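Local coordinates for envelope protein (White spot syndrome virus, PDB 7DDA) that forms part of the viral envelope and, through sulfate-binding sites in this C-terminal domain, probably binds heparin-like sulfated sugars, at residues L102-G108 against I140-G146; N94-Y100 against Y148-K154; R114-E120 against K160-F166. All coordinates share one frame; numbering follows the deposited sequence.

Contact 1 of 3, residues L102-G108 against I140-G146; sequences LRNKKAG and IDENEEG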
loop_
_atom_site.group_PDB
_atom_site.type_symbol
_atom_site.label_atom_id
_atom_site.label_comp_id
_atom_site.label_asym_id
_atom_site.label_seq_id
_atom_site.Cartn_x
_atom_site.Cartn_y
_atom_site.Cartn_z
ATOM N N LEU A 102 -17.471 -7.943 0.354
ATOM C CA LEU A 102 -16.672 -9.101 -0.025
ATOM C C LEU A 102 -17.281 -10.336 0.633
ATOM O O LEU A 102 -17.382 -10.402 1.865
ATOM C CB LEU A 102 -15.204 -8.927 0.397
ATOM C CG LEU A 102 -14.220 -10.076 0.109
ATOM C CD1 LEU A 102 -12.805 -9.561 -0.180
ATOM C CD2 LEU A 102 -14.179 -11.092 1.246
ATOM N N ARG A 103 -17.664 -11.316 -0.176
ATOM C CA ARG A 103 -18.202 -12.567 0.342
ATOM C C ARG A 103 -17.170 -13.686 0.267
ATOM O O ARG A 103 -16.581 -13.938 -0.796
ATOM C CB ARG A 103 -19.464 -12.987 -0.406
ATOM C CG ARG A 103 -20.316 -13.953 0.410
ATOM C CD ARG A 103 -21.572 -14.377 -0.344
ATOM N NE ARG A 103 -22.433 -13.247 -0.685
ATOM C CZ ARG A 103 -23.216 -12.595 0.177
ATOM N NH1 ARG A 103 -23.271 -12.958 1.455
ATOM N NH2 ARG A 103 -23.951 -11.570 -0.238
ATOM N N ASN A 104 -16.970 -14.356 1.400
ATOM C CA ASN A 104 -16.160 -15.562 1.456
ATOM C C ASN A 104 -16.891 -16.686 0.723
ATOM O O ASN A 104 -18.005 -17.064 1.096
ATOM C CB ASN A 104 -15.884 -15.921 2.919
ATOM C CG ASN A 104 -15.084 -17.223 3.090
ATOM O OD1 ASN A 104 -14.654 -17.864 2.119
ATOM N ND2 ASN A 104 -14.876 -17.606 4.344
ATOM N N LYS A 105 -16.282 -17.199 -0.341
ATOM C CA LYS A 105 -16.848 -18.299 -1.109
ATOM C C LYS A 105 -16.023 -19.575 -0.996
ATOM O O LYS A 105 -16.183 -20.481 -1.815
ATOM C CB LYS A 105 -16.983 -17.899 -2.574
ATOM C CG LYS A 105 -17.855 -16.692 -2.778
ATOM C CD LYS A 105 -19.292 -17.065 -2.550
ATOM C CE LYS A 105 -19.997 -17.175 -3.864
ATOM N NZ LYS A 105 -21.383 -17.661 -3.689
ATOM N N LYS A 106 -15.136 -19.663 -0.007
ATOM C CA LYS A 106 -14.238 -20.804 0.138
ATOM C C LYS A 106 -14.883 -21.838 1.049
ATOM O O LYS A 106 -14.987 -21.624 2.266
ATOM C CB LYS A 106 -12.894 -20.368 0.708
ATOM C CG LYS A 106 -11.938 -19.854 -0.304
ATOM C CD LYS A 106 -10.586 -19.631 0.325
ATOM C CE LYS A 106 -9.792 -20.921 0.330
ATOM N NZ LYS A 106 -9.746 -21.511 -1.033
ATOM N N ALA A 107 -15.295 -22.965 0.475
ATOM C CA ALA A 107 -15.873 -24.026 1.287
ATOM C C ALA A 107 -14.865 -24.488 2.333
ATOM O O ALA A 107 -13.710 -24.780 2.013
ATOM C CB ALA A 107 -16.313 -25.187 0.403
ATOM N N GLY A 108 -15.295 -24.501 3.593
ATOM C CA GLY A 108 -14.461 -24.901 4.698
ATOM C C GLY A 108 -13.781 -23.770 5.442
ATOM O O GLY A 108 -13.415 -23.951 6.611
ATOM N N ILE A 140 -15.146 -14.006 9.050
ATOM C CA ILE A 140 -16.127 -14.015 7.976
ATOM C C ILE A 140 -16.263 -15.460 7.543
ATOM O O ILE A 140 -15.355 -16.009 6.906
ATOM C CB ILE A 140 -15.727 -13.122 6.789
ATOM C CG1 ILE A 140 -15.608 -11.651 7.210
ATOM C CG2 ILE A 140 -16.748 -13.225 5.672
ATOM C CD1 ILE A 140 -14.941 -10.773 6.149
ATOM N N ASP A 141 -17.385 -16.079 7.890
ATOM C CA ASP A 141 -17.602 -17.482 7.592
ATOM C C ASP A 141 -17.910 -17.667 6.117
ATOM O O ASP A 141 -18.005 -16.710 5.352
ATOM C CB ASP A 141 -18.722 -18.033 8.459
ATOM C CG ASP A 141 -18.336 -18.096 9.897
ATOM O OD1 ASP A 141 -17.171 -18.472 10.155
ATOM O OD2 ASP A 141 -19.182 -17.760 10.756
ATOM N N GLU A 142 -18.059 -18.921 5.706
ATOM C CA GLU A 142 -18.377 -19.197 4.313
ATOM C C GLU A 142 -19.750 -18.639 3.972
ATOM O O GLU A 142 -20.713 -18.812 4.727
ATOM C CB GLU A 142 -18.321 -20.691 4.039
ATOM C CG GLU A 142 -18.508 -21.027 2.577
ATOM C CD GLU A 142 -18.753 -22.507 2.336
ATOM O OE1 GLU A 142 -18.561 -23.310 3.288
ATOM O OE2 GLU A 142 -19.144 -22.851 1.194
ATOM N N ASN A 143 -19.818 -17.933 2.846
ATOM C CA ASN A 143 -20.984 -17.232 2.316
ATOM C C ASN A 143 -21.400 -16.047 3.178
ATOM O O ASN A 143 -22.414 -15.399 2.880
ATOM C CB ASN A 143 -22.168 -18.176 2.097
ATOM C CG ASN A 143 -21.952 -19.064 0.893
ATOM O OD1 ASN A 143 -21.564 -18.579 -0.179
ATOM N ND2 ASN A 143 -22.158 -20.367 1.063
ATOM N N GLU A 144 -20.648 -15.724 4.217
ATOM C CA GLU A 144 -20.849 -14.463 4.902
ATOM C C GLU A 144 -20.068 -13.351 4.190
ATOM O O GLU A 144 -19.062 -13.601 3.526
ATOM C CB GLU A 144 -20.427 -14.597 6.356
ATOM C CG GLU A 144 -20.628 -13.337 7.130
ATOM C CD GLU A 144 -20.180 -13.472 8.551
ATOM O OE1 GLU A 144 -19.696 -14.582 8.907
ATOM O OE2 GLU A 144 -20.311 -12.466 9.291
ATOM N N GLU A 145 -20.572 -12.123 4.283
ATOM C CA GLU A 145 -19.937 -10.976 3.646
ATOM C C GLU A 145 -19.317 -10.056 4.689
ATOM O O GLU A 145 -19.803 -9.948 5.823
ATOM C CB GLU A 145 -20.929 -10.162 2.804
ATOM C CG GLU A 145 -21.901 -9.351 3.652
ATOM C CD GLU A 145 -22.869 -8.484 2.844
ATOM O OE1 GLU A 145 -22.721 -8.384 1.598
ATOM O OE2 GLU A 145 -23.795 -7.911 3.476
ATOM N N GLY A 146 -18.223 -9.413 4.285
ATOM C CA GLY A 146 -17.708 -8.230 4.956
ATOM C C GLY A 146 -18.023 -6.993 4.126
ATOM O O GLY A 146 -17.873 -7.000 2.900
#
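N104 donates through ND2 to I140 O at 3.1 Å, and the acceptor lies close to the plane of the amide. Its CB rests on D141 O and on I140 CG2. The N104 backbone holds the turn: its N donates to E144 O, and its O accepts from N143 N at 2.7 Å. One step back along the strand, R103 donates NH1 to N143 O at 3.0 Å. That oxygen sits at the edge of the guanidinium, in its plane, while the N-H comes from above the carbonyl plane. The bend at chi3 (-60°) swings the guanidinium toward E145, with E145 CB over one face. R103 NH2 and E145 OE1 are 3.9 Å apart, a long salt bridge of charges alone, with the oxygen well out of the guanidinium plane. E145 OE1 also bonds to Y83 OH. L102 and G146 bond in both directions, a hydrogen-bonded antiparallel pair. E142 reaches out to K106 and A107, with its CD 3.4 Å from A107 CA.

Further out, N104 OD1 accepts from K106 N at 2.8 Å, making an Asx turn, and ND2 also bonds to Y109 O. E144 OE1 receives D141 N from above its carboxylate plane. The nearest atom of a bound sulfate ion is about 3 Å from the R103 side chain, consistent with a sulfate site of this domain. This is the end of an antiparallel strand pair, where the type II beta turn D141-E144 leads into strand 145-153, gripped by the backbone of N104, whose side chain ties down I140 just before it.

Contact 2 of 3, residues N94-Y100 against Y148-K154; sequences NTKKLLY and YGFLIPK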
loop_
_atom_site.group_PDB
_atom_site.type_symbol
_atom_site.label_atom_id
_atom_site.label_comp_id
_atom_site.label_asym_id
_atom_site.label_seq_id
_atom_site.Cartn_x
_atom_site.Cartn_y
_atom_site.Cartn_z
ATOM N N ASN A 94 -20.511 17.392 -2.306
ATOM C CA ASN A 94 -19.065 17.510 -2.206
ATOM C C ASN A 94 -18.392 16.200 -1.843
ATOM O O ASN A 94 -17.175 16.072 -2.029
ATOM C CB ASN A 94 -18.684 18.561 -1.164
ATOM C CG ASN A 94 -18.892 19.958 -1.663
ATOM O OD1 ASN A 94 -19.988 20.507 -1.526
ATOM N ND2 ASN A 94 -17.850 20.543 -2.279
ATOM N N THR A 95 -19.146 15.236 -1.317
ATOM C CA THR A 95 -18.592 13.942 -0.973
ATOM C C THR A 95 -19.454 12.837 -1.556
ATOM O O THR A 95 -20.598 13.030 -1.980
ATOM C CB THR A 95 -18.449 13.730 0.544
ATOM O OG1 THR A 95 -19.736 13.766 1.180
ATOM C CG2 THR A 95 -17.529 14.789 1.155
ATOM N N LYS A 96 -18.867 11.658 -1.529
ATOM C CA LYS A 96 -19.386 10.465 -2.156
ATOM C C LYS A 96 -19.212 9.350 -1.138
ATOM O O LYS A 96 -18.160 9.269 -0.491
ATOM C CB LYS A 96 -18.574 10.179 -3.411
ATOM C CG LYS A 96 -19.168 9.221 -4.361
ATOM C CD LYS A 96 -19.826 10.000 -5.461
ATOM C CE LYS A 96 -20.439 9.065 -6.436
ATOM N NZ LYS A 96 -21.709 9.576 -6.994
ATOM N N LYS A 97 -20.229 8.514 -0.964
ATOM C CA LYS A 97 -20.120 7.357 -0.076
ATOM C C LYS A 97 -20.194 6.085 -0.914
ATOM O O LYS A 97 -21.208 5.836 -1.576
ATOM C CB LYS A 97 -21.204 7.376 0.994
ATOM C CG LYS A 97 -21.216 6.156 1.862
ATOM C CD LYS A 97 -19.951 6.014 2.678
ATOM C CE LYS A 97 -19.917 4.658 3.403
ATOM N NZ LYS A 97 -21.210 4.293 4.074
ATOM N N LEU A 98 -19.112 5.304 -0.909
ATOM C CA LEU A 98 -18.977 4.121 -1.750
ATOM C C LEU A 98 -18.873 2.901 -0.851
ATOM O O LEU A 98 -17.964 2.816 -0.020
ATOM C CB LEU A 98 -17.745 4.215 -2.654
ATOM C CG LEU A 98 -17.734 5.410 -3.607
ATOM C CD1 LEU A 98 -16.486 5.387 -4.480
ATOM C CD2 LEU A 98 -18.998 5.435 -4.462
ATOM N N LEU A 99 -19.781 1.951 -1.024
ATOM C CA LEU A 99 -19.849 0.822 -0.111
ATOM C C LEU A 99 -19.744 -0.474 -0.895
ATOM O O LEU A 99 -20.483 -0.680 -1.861
ATOM C CB LEU A 99 -21.139 0.872 0.717
ATOM C CG LEU A 99 -21.447 -0.324 1.606
ATOM C CD1 LEU A 99 -20.349 -0.518 2.631
ATOM C CD2 LEU A 99 -22.789 -0.103 2.302
ATOM N N TYR A 100 -18.838 -1.350 -0.465
ATOM C CA TYR A 100 -18.579 -2.614 -1.135
ATOM C C TYR A 100 -18.742 -3.772 -0.167
ATOM O O TYR A 100 -18.608 -3.608 1.050
ATOM C CB TYR A 100 -17.173 -2.612 -1.753
ATOM C CG TYR A 100 -17.107 -1.557 -2.815
ATOM C CD1 TYR A 100 -17.491 -1.834 -4.124
ATOM C CD2 TYR A 100 -16.753 -0.250 -2.490
ATOM C CE1 TYR A 100 -17.478 -0.847 -5.093
ATOM C CE2 TYR A 100 -16.743 0.744 -3.456
ATOM C CZ TYR A 100 -17.108 0.443 -4.748
ATOM O OH TYR A 100 -17.086 1.449 -5.689
ATOM N N TYR A 148 -17.334 -2.927 3.381
ATOM C CA TYR A 148 -16.272 -1.929 3.477
ATOM C C TYR A 148 -16.728 -0.640 2.808
ATOM O O TYR A 148 -16.997 -0.621 1.604
ATOM C CB TYR A 148 -14.987 -2.489 2.862
ATOM C CG TYR A 148 -14.625 -3.751 3.627
ATOM C CD1 TYR A 148 -14.056 -3.670 4.897
ATOM C CD2 TYR A 148 -14.946 -5.008 3.136
ATOM C CE1 TYR A 148 -13.784 -4.797 5.634
ATOM C CE2 TYR A 148 -14.672 -6.156 3.878
ATOM C CZ TYR A 148 -14.095 -6.038 5.121
ATOM O OH TYR A 148 -13.810 -7.159 5.859
ATOM N N GLY A 149 -16.844 0.426 3.592
ATOM C CA GLY A 149 -17.403 1.685 3.125
ATOM C C GLY A 149 -16.377 2.808 3.145
ATOM O O GLY A 149 -15.601 2.939 4.095
ATOM N N PHE A 150 -16.400 3.627 2.101
ATOM C CA PHE A 150 -15.427 4.693 1.954
ATOM C C PHE A 150 -16.146 6.011 1.726
ATOM O O PHE A 150 -17.071 6.083 0.911
ATOM C CB PHE A 150 -14.473 4.359 0.820
ATOM C CG PHE A 150 -13.814 3.023 0.991
ATOM C CD1 PHE A 150 -12.696 2.887 1.809
ATOM C CD2 PHE A 150 -14.344 1.890 0.391
ATOM C CE1 PHE A 150 -12.095 1.656 1.989
ATOM C CE2 PHE A 150 -13.749 0.645 0.568
ATOM C CZ PHE A 150 -12.622 0.529 1.363
ATOM N N LEU A 151 -15.751 7.035 2.475
ATOM C CA LEU A 151 -16.195 8.402 2.227
ATOM C C LEU A 151 -15.110 9.089 1.419
ATOM O O LEU A 151 -13.973 9.212 1.888
ATOM C CB LEU A 151 -16.421 9.154 3.535
ATOM C CG LEU A 151 -16.973 10.582 3.474
ATOM C CD1 LEU A 151 -18.307 10.699 2.726
ATOM C CD2 LEU A 151 -17.073 11.141 4.881
ATOM N N ILE A 152 -15.427 9.502 0.202
ATOM C CA ILE A 152 -14.396 10.174 -0.590
ATOM C C ILE A 152 -14.851 11.588 -0.949
ATOM O O ILE A 152 -16.061 11.850 -1.042
ATOM C CB ILE A 152 -14.018 9.378 -1.858
ATOM C CG1 ILE A 152 -15.141 9.413 -2.885
ATOM C CG2 ILE A 152 -13.630 7.946 -1.521
ATOM C CD1 ILE A 152 -14.721 8.914 -4.249
ATOM N N PRO A 153 -13.927 12.533 -1.119
ATOM C CA PRO A 153 -14.297 13.814 -1.720
ATOM C C PRO A 153 -14.668 13.605 -3.175
ATOM O O PRO A 153 -14.164 12.689 -3.831
ATOM C CB PRO A 153 -13.023 14.658 -1.591
ATOM C CG PRO A 153 -12.120 13.894 -0.666
ATOM C CD PRO A 153 -12.490 12.460 -0.821
ATOM N N LYS A 154 -15.583 14.446 -3.665
ATOM C CA LYS A 154 -15.864 14.502 -5.094
ATOM C C LYS A 154 -14.569 14.632 -5.877
ATOM O O LYS A 154 -13.715 15.456 -5.550
ATOM C CB LYS A 154 -16.783 15.684 -5.400
ATOM C CG LYS A 154 -17.169 15.845 -6.862
ATOM C CD LYS A 154 -17.863 17.203 -7.064
ATOM C CE LYS A 154 -17.116 18.328 -6.318
ATOM N NZ LYS A 154 -17.926 19.548 -5.966
#
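K96 and I152 pack closely where the two strands run antiparallel, with K96 CB 3.6 Å from I152 CG1. I152 carries CG1 between its backbone N and carbonyl carbon (chi1 71°), and this brings the branch against the neighbouring strand. Its CD1 then meets L98 CD1 at 4.0 Å. Y100 and F150 continue this face and touch edge to edge, Y100 CD2 to F150 CD2 at 4.3 Å. L98, Y100, Y148 and F150 all turn inward onto strands 110-120 and 160-170 or onto one of them. The polar ends on this face have partners too: Y100 OH bonds to G44 O, Y148 OH to N136 O, and K96 NZ pairs with D89 and E42.

The other face is partly exposed, and its side chains touch mostly backbone. K97 folds over G149, which has no side chain to stand in the way. Its CD lies 3.4 Å from F150 O, and its bends at chi2 (64°) and chi4 lead the amine on to E134. L99 leans its CD1 on Y148 O at 3.5 Å. L151 sends CD1 across to T95 OG1 at 3.7 Å. At the end of the strands, N94 O accepts from K154 N at 2.8 Å, the donor lying above the carbonyl plane. The side chains of N94 and K154 are exposed. T95 and P153 pack on I124 of a second subunit.

Six backbone bonds join K96, L98 and Y100 to I152, F150 and Y148, each pair bonded in both directions. Side chains thus add mainly apolar packing on the inner face, while K96 and K97 carry their charges away from the pair, to D89 and E42 and to E134.

Contact 3 of 3, residues R114-E120 against K160-F166; sequences RIFAEIE and KLIIYFF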
loop_
_atom_site.group_PDB
_atom_site.type_symbol
_atom_site.label_atom_id
_atom_site.label_comp_id
_atom_site.label_asym_id
_atom_site.label_seq_id
_atom_site.Cartn_x
_atom_site.Cartn_y
_atom_site.Cartn_z
ATOM N N ARG A 114 -8.433 -7.297 5.916
ATOM C CA ARG A 114 -7.996 -5.933 6.185
ATOM C C ARG A 114 -7.851 -5.196 4.858
ATOM O O ARG A 114 -7.573 -5.814 3.824
ATOM C CB ARG A 114 -6.676 -5.903 6.961
ATOM C CG ARG A 114 -6.728 -6.590 8.313
ATOM C CD ARG A 114 -7.588 -5.810 9.265
ATOM N NE ARG A 114 -7.797 -6.507 10.534
ATOM C CZ ARG A 114 -8.714 -7.458 10.730
ATOM N NH1 ARG A 114 -9.497 -7.855 9.726
ATOM N NH2 ARG A 114 -8.842 -8.021 11.928
ATOM N N ILE A 115 -8.041 -3.866 4.886
ATOM C CA ILE A 115 -8.149 -3.092 3.658
ATOM C C ILE A 115 -7.230 -1.876 3.656
ATOM O O ILE A 115 -6.853 -1.322 4.694
ATOM C CB ILE A 115 -9.584 -2.604 3.384
ATOM C CG1 ILE A 115 -9.946 -1.555 4.420
ATOM C CG2 ILE A 115 -10.582 -3.771 3.304
ATOM C CD1 ILE A 115 -11.208 -0.863 4.153
ATOM N N PHE A 116 -6.907 -1.455 2.441
ATOM C CA PHE A 116 -6.274 -0.188 2.148
ATOM C C PHE A 116 -6.913 0.345 0.867
ATOM O O PHE A 116 -7.217 -0.425 -0.052
ATOM C CB PHE A 116 -4.755 -0.357 1.987
ATOM C CG PHE A 116 -4.069 0.879 1.476
ATOM C CD1 PHE A 116 -4.060 2.041 2.232
ATOM C CD2 PHE A 116 -3.499 0.901 0.208
ATOM C CE1 PHE A 116 -3.454 3.191 1.754
ATOM C CE2 PHE A 116 -2.888 2.047 -0.271
ATOM C CZ PHE A 116 -2.862 3.196 0.505
ATOM N N ALA A 117 -7.124 1.655 0.803
ATOM C CA ALA A 117 -7.740 2.254 -0.374
ATOM C C ALA A 117 -7.078 3.590 -0.691
ATOM O O ALA A 117 -6.612 4.297 0.206
ATOM C CB ALA A 117 -9.245 2.446 -0.177
ATOM N N GLU A 118 -7.044 3.926 -1.979
ATOM C CA GLU A 118 -6.392 5.142 -2.451
ATOM C C GLU A 118 -7.030 5.593 -3.761
ATOM O O GLU A 118 -7.480 4.774 -4.566
ATOM C CB GLU A 118 -4.866 4.934 -2.563
ATOM C CG GLU A 118 -4.348 3.723 -3.402
ATOM C CD GLU A 118 -3.999 3.990 -4.858
ATOM O OE1 GLU A 118 -3.834 5.158 -5.223
ATOM O OE2 GLU A 118 -3.771 3.012 -5.609
ATOM N N ILE A 119 -7.127 6.912 -3.928
ATOM C CA ILE A 119 -7.672 7.502 -5.145
ATOM C C ILE A 119 -6.596 7.516 -6.227
ATOM O O ILE A 119 -5.476 7.982 -6.008
ATOM C CB ILE A 119 -8.196 8.917 -4.868
ATOM C CG1 ILE A 119 -9.208 8.901 -3.727
ATOM C CG2 ILE A 119 -8.799 9.532 -6.140
ATOM C CD1 ILE A 119 -10.584 8.542 -4.158
ATOM N N GLU A 120 -6.933 7.009 -7.397
ATOM C CA GLU A 120 -6.041 7.003 -8.543
ATOM C C GLU A 120 -6.571 8.000 -9.555
ATOM O O GLU A 120 -7.675 7.842 -10.077
ATOM C CB GLU A 120 -5.941 5.615 -9.159
ATOM C CG GLU A 120 -4.787 5.445 -10.069
ATOM C CD GLU A 120 -4.817 4.107 -10.737
ATOM O OE1 GLU A 120 -4.198 3.166 -10.198
ATOM O OE2 GLU A 120 -5.488 3.995 -11.789
ATOM N N LYS A 160 -10.427 7.059 -10.040
ATOM C CA LYS A 160 -10.755 5.710 -9.600
ATOM C C LYS A 160 -10.448 5.511 -8.122
ATOM O O LYS A 160 -9.558 6.156 -7.550
ATOM C CB LYS A 160 -9.994 4.648 -10.410
ATOM C CG LYS A 160 -10.202 4.712 -11.933
ATOM C CD LYS A 160 -11.672 4.594 -12.298
ATOM C CE LYS A 160 -11.891 4.546 -13.803
ATOM N NZ LYS A 160 -13.326 4.321 -14.112
ATOM N N LEU A 161 -11.197 4.601 -7.512
ATOM C CA LEU A 161 -10.920 4.108 -6.168
ATOM C C LEU A 161 -10.258 2.742 -6.296
ATOM O O LEU A 161 -10.816 1.837 -6.925
ATOM C CB LEU A 161 -12.208 4.029 -5.343
ATOM C CG LEU A 161 -12.143 3.520 -3.900
ATOM C CD1 LEU A 161 -11.254 4.400 -3.025
ATOM C CD2 LEU A 161 -13.544 3.447 -3.319
ATOM N N ILE A 162 -9.056 2.605 -5.745
ATOM C CA ILE A 162 -8.344 1.333 -5.732
ATOM C C ILE A 162 -8.391 0.803 -4.306
ATOM O O ILE A 162 -7.892 1.454 -3.377
ATOM C CB ILE A 162 -6.899 1.475 -6.232
ATOM C CG1 ILE A 162 -6.846 2.299 -7.526
ATOM C CG2 ILE A 162 -6.301 0.126 -6.482
ATOM C CD1 ILE A 162 -7.583 1.676 -8.711
ATOM N N ILE A 163 -9.019 -0.358 -4.123
ATOM C CA ILE A 163 -9.170 -0.980 -2.814
ATOM C C ILE A 163 -8.332 -2.250 -2.778
ATOM O O ILE A 163 -8.402 -3.080 -3.696
ATOM C CB ILE A 163 -10.636 -1.304 -2.492
ATOM C CG1 ILE A 163 -11.554 -0.134 -2.811
ATOM C CG2 ILE A 163 -10.778 -1.715 -1.049
ATOM C CD1 ILE A 163 -13.028 -0.559 -2.839
ATOM N N TYR A 164 -7.553 -2.406 -1.714
ATOM C CA TYR A 164 -6.708 -3.575 -1.527
ATOM C C TYR A 164 -7.298 -4.395 -0.388
ATOM O O TYR A 164 -7.480 -3.886 0.722
ATOM C CB TYR A 164 -5.254 -3.176 -1.239
ATOM C CG TYR A 164 -4.604 -2.302 -2.312
ATOM C CD1 TYR A 164 -4.986 -0.974 -2.488
ATOM C CD2 TYR A 164 -3.608 -2.803 -3.139
ATOM C CE1 TYR A 164 -4.401 -0.177 -3.464
ATOM C CE2 TYR A 164 -3.013 -2.008 -4.117
ATOM C CZ TYR A 164 -3.412 -0.698 -4.277
ATOM O OH TYR A 164 -2.831 0.111 -5.250
ATOM N N PHE A 165 -7.627 -5.649 -0.674
ATOM C CA PHE A 165 -8.160 -6.571 0.320
ATOM C C PHE A 165 -7.059 -7.541 0.706
ATOM O O PHE A 165 -6.549 -8.275 -0.153
ATOM C CB PHE A 165 -9.369 -7.334 -0.223
ATOM C CG PHE A 165 -10.518 -6.454 -0.609
ATOM C CD1 PHE A 165 -10.544 -5.829 -1.850
ATOM C CD2 PHE A 165 -11.574 -6.264 0.247
ATOM C CE1 PHE A 165 -11.606 -5.020 -2.207
ATOM C CE2 PHE A 165 -12.629 -5.467 -0.110
ATOM C CZ PHE A 165 -12.649 -4.844 -1.333
ATOM N N PHE A 166 -6.705 -7.550 1.993
ATOM C CA PHE A 166 -5.673 -8.442 2.527
ATOM C C PHE A 166 -6.369 -9.567 3.280
ATOM O O PHE A 166 -6.814 -9.386 4.418
ATOM C CB PHE A 166 -4.694 -7.678 3.404
ATOM C CG PHE A 166 -4.095 -6.474 2.718
ATOM C CD1 PHE A 166 -3.200 -6.636 1.672
ATOM C CD2 PHE A 166 -4.456 -5.189 3.087
ATOM C CE1 PHE A 166 -2.646 -5.544 1.034
ATOM C CE2 PHE A 166 -3.911 -4.100 2.452
ATOM C CZ PHE A 166 -2.998 -4.273 1.427
#
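F116 and Y164 lie side by side and point the same way, with F116 CD2 3.6 Å from Y164 CD1. Their rings are oblique, the planes 38° apart. F116 CG stands anti to the backbone N (chi1 171°), which lays the ring beside Y164 and leaves its CB to receive the rim of F166, CE2 at 3.9 Å. E118 fills the next place along. Bent at chi2, it lies alongside I162, with OE2 3.5 Å from I162 CB, and the same oxygen reaches the edge of the Y164 ring, 3.1 Å from OH. E120 CB then settles against I162 CG1 at 3.8 Å.

On the other face the small A117 makes a hollow. L161 CD1 enters it at 4.0 Å from A117 CB, and F150 packs there from the facing sheet. I115 CG2 lies against F165 CD2 at 4.1 Å.

The I115, A117 and L161 side is apolar and faces the other sheet. The F116 side mixes rings with charges and meets other subunits: R114 pairs with E48 of a second subunit, E120 with R137 of a third, and F116 meets F116 of both edge to face. This strand pair therefore serves both core and trimer interface.

Contacts 1 and 2 join the same two strands, 95-104 and 145-153, at different points along them. Contact 3 joins strands 110-120 and 160-170 of the facing sheet and lies nearest the centre of the chain. Contact 1 is the most peripheral. Its chemistry is the most polar, with turn carbonyls, an amide and charges near a sulfate. Contacts 2 and 3 are regular strand pairs whose apolar faces meet: F150 of contact 2 packs on I115, A117 and I163 of contact 3, and L98 on L161. L102 extends this layer from contact 1 to F165. Contact 3 meets two other subunits, contact 2 one, and contact 1 none.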